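Local structure of HTH-type transcriptional activator AmpR (Citrobacter freundii, 3KOS) at residues 14-19 and 59-64. The protein regulates transcription of the AmpC beta-lactamase gene as a LysR-family DNA-binding factor, of which this chain is the effector-binding domain. Numbering follows the deposited sequence.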
loop_
_atom_site.group_PDB
_atom_site.type_symbol
_atom_site.label_atom_id
_atom_site.label_comp_id
_atom_site.label_asym_id
_atom_site.label_seq_id
_atom_site.Cartn_x
_atom_site.Cartn_y
_atom_site.Cartn_z
ATOM N N LEU A 14 -17.303 -14.655 -7.491
ATOM C CA LEU A 14 -16.676 -14.734 -6.178
ATOM C C LEU A 14 -15.956 -13.413 -5.916
ATOM O O LEU A 14 -15.109 -13.003 -6.705
ATOM C CB LEU A 14 -15.686 -15.895 -6.123
ATOM C CG LEU A 14 -14.827 -16.058 -4.865
ATOM C CD1 LEU A 14 -15.692 -16.237 -3.640
ATOM C CD2 LEU A 14 -13.896 -17.250 -5.019
ATOM N N LYS A 15 -16.303 -12.756 -4.815
ATOM C CA LYS A 15 -15.746 -11.439 -4.518
ATOM C C LYS A 15 -14.890 -11.515 -3.263
ATOM O O LYS A 15 -15.364 -11.895 -2.188
ATOM C CB LYS A 15 -16.864 -10.402 -4.353
ATOM C CG LYS A 15 -16.375 -8.985 -4.574
ATOM C CD LYS A 15 -17.440 -7.906 -4.330
ATOM C CE LYS A 15 -16.805 -6.522 -4.519
ATOM N NZ LYS A 15 -17.691 -5.389 -4.112
ATOM N N ILE A 16 -13.615 -11.182 -3.410
ATOM C CA ILE A 16 -12.682 -11.318 -2.309
ATOM C C ILE A 16 -11.876 -10.037 -2.099
ATOM O O ILE A 16 -11.301 -9.506 -3.037
ATOM C CB ILE A 16 -11.730 -12.485 -2.538
ATOM C CG1 ILE A 16 -12.537 -13.778 -2.752
ATOM C CG2 ILE A 16 -10.791 -12.638 -1.363
ATOM C CD1 ILE A 16 -11.722 -15.039 -2.619
ATOM N N GLY A 17 -11.844 -9.566 -0.857
ATOM C CA GLY A 17 -11.040 -8.411 -0.478
ATOM C C GLY A 17 -9.789 -8.886 0.241
ATOM O O GLY A 17 -9.881 -9.514 1.294
ATOM N N VAL A 18 -8.620 -8.571 -0.316
ATOM C CA VAL A 18 -7.366 -9.153 0.146
ATOM C C VAL A 18 -6.428 -8.061 0.678
ATOM O O VAL A 18 -6.177 -7.085 -0.017
ATOM C CB VAL A 18 -6.638 -9.883 -1.021
ATOM C CG1 VAL A 18 -5.366 -10.573 -0.515
ATOM C CG2 VAL A 18 -7.565 -10.915 -1.669
ATOM N N VAL A 19 -5.901 -8.227 1.887
ATOM C CA VAL A 19 -4.922 -7.253 2.383
ATOM C C VAL A 19 -3.770 -7.176 1.372
ATOM O O VAL A 19 -3.293 -8.200 0.882
ATOM C CB VAL A 19 -4.434 -7.589 3.822
ATOM C CG1 VAL A 19 -3.815 -9.006 3.900
ATOM C CG2 VAL A 19 -3.458 -6.535 4.320
ATOM N N LEU A 59 -18.358 -8.149 0.240
ATOM C CA LEU A 59 -17.388 -9.214 0.005
ATOM C C LEU A 59 -17.937 -10.594 0.350
ATOM O O LEU A 59 -18.747 -10.736 1.266
ATOM C CB LEU A 59 -16.131 -8.972 0.835
ATOM C CG LEU A 59 -15.407 -7.642 0.612
ATOM C CD1 LEU A 59 -14.219 -7.549 1.560
ATOM C CD2 LEU A 59 -14.966 -7.494 -0.842
ATOM N N ASP A 60 -17.478 -11.610 -0.373
ATOM C CA ASP A 60 -17.728 -12.993 0.038
ATOM C C ASP A 60 -16.724 -13.406 1.107
ATOM O O ASP A 60 -17.102 -13.869 2.188
ATOM C CB ASP A 60 -17.653 -13.927 -1.177
ATOM C CG ASP A 60 -18.770 -13.666 -2.165
ATOM O OD1 ASP A 60 -19.936 -13.577 -1.719
ATOM O OD2 ASP A 60 -18.495 -13.539 -3.372
ATOM N N TYR A 61 -15.439 -13.219 0.793
ATOM C CA TYR A 61 -14.346 -13.529 1.699
ATOM C C TYR A 61 -13.464 -12.301 1.915
ATOM O O TYR A 61 -13.352 -11.445 1.037
ATOM C CB TYR A 61 -13.444 -14.598 1.094
ATOM C CG TYR A 61 -13.879 -16.034 1.311
ATOM C CD1 TYR A 61 -14.338 -16.472 2.548
ATOM C CD2 TYR A 61 -13.772 -16.961 0.284
ATOM C CE1 TYR A 61 -14.706 -17.805 2.745
ATOM C CE2 TYR A 61 -14.139 -18.280 0.472
ATOM C CZ TYR A 61 -14.606 -18.693 1.699
ATOM O OH TYR A 61 -14.958 -20.020 1.861
ATOM N N THR A 62 -12.812 -12.262 3.068
ATOM C CA THR A 62 -11.783 -11.264 3.365
ATOM C C THR A 62 -10.490 -11.997 3.708
ATOM O O THR A 62 -10.481 -12.892 4.553
ATOM C CB THR A 62 -12.182 -10.428 4.585
ATOM O OG1 THR A 62 -13.453 -9.814 4.345
ATOM C CG2 THR A 62 -11.138 -9.348 4.868
ATOM N N ILE A 63 -9.393 -11.648 3.046
ATOM C CA ILE A 63 -8.114 -12.197 3.466
ATOM C C ILE A 63 -7.427 -11.100 4.256
ATOM O O ILE A 63 -7.346 -9.971 3.794
ATOM C CB ILE A 63 -7.273 -12.669 2.287
ATOM C CG1 ILE A 63 -7.953 -13.897 1.644
ATOM C CG2 ILE A 63 -5.866 -13.006 2.770
ATOM C CD1 ILE A 63 -7.264 -14.409 0.380
ATOM N N ARG A 64 -6.978 -11.433 5.464
ATOM C CA ARG A 64 -6.528 -10.424 6.405
ATOM C C ARG A 64 -5.431 -10.942 7.322
ATOM O O ARG A 64 -5.213 -12.154 7.439
ATOM C CB ARG A 64 -7.718 -9.963 7.254
ATOM C CG ARG A 64 -8.245 -11.040 8.171
ATOM C CD ARG A 64 -9.744 -10.867 8.402
ATOM N NE ARG A 64 -10.068 -9.523 8.865
ATOM C CZ ARG A 64 -11.306 -9.080 9.054
ATOM N NH1 ARG A 64 -11.516 -7.836 9.473
ATOM N NH2 ARG A 64 -12.334 -9.884 8.820
#
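Ile63 docks on strand 14-19 by backbone and side chain alike. Ile63 N gives a 2.8 Å bond to Gly17 O, and Ile63 O accepts from Val19 N, the alternation of parallel strands. Its side chain lies beside that of Val18, pointing the same way, with Ile63 CB 4.0 Å from Val18 CG1, while CD1 reaches back toward Ile16 CG2. Beta-branched residues suit this buried face, where Phe199 of helix 194-209 touches Ile16.

On the other face Gly17, having no side chain, lets both Leu59 methyls lie against its backbone, Leu59 CD2 3.7 Å from Gly17 N.

At the N-terminal end of the pairing, Lys15 O accepts from both Asp60 N (2.8 Å) and, in the carbonyl plane, Tyr61 N (3.3 Å). Lys15 N meets the anti side of Asp60 OD2 at 2.7 Å, so a carboxylate stands in for a backbone carbonyl; Asp60 OD1 pairs with Arg190. Lysine suits this partly exposed edge: its extended aliphatic chain passes Leu59, and NZ reaches Glu57 O.

Strands 12-19 and 61-66 are the adjacent 1-3 pair in the 2-1-3 order, with 41-48 beyond 12-19, of the periplasmic-binding-protein-like alpha/beta fold of LysR effector-binding domains.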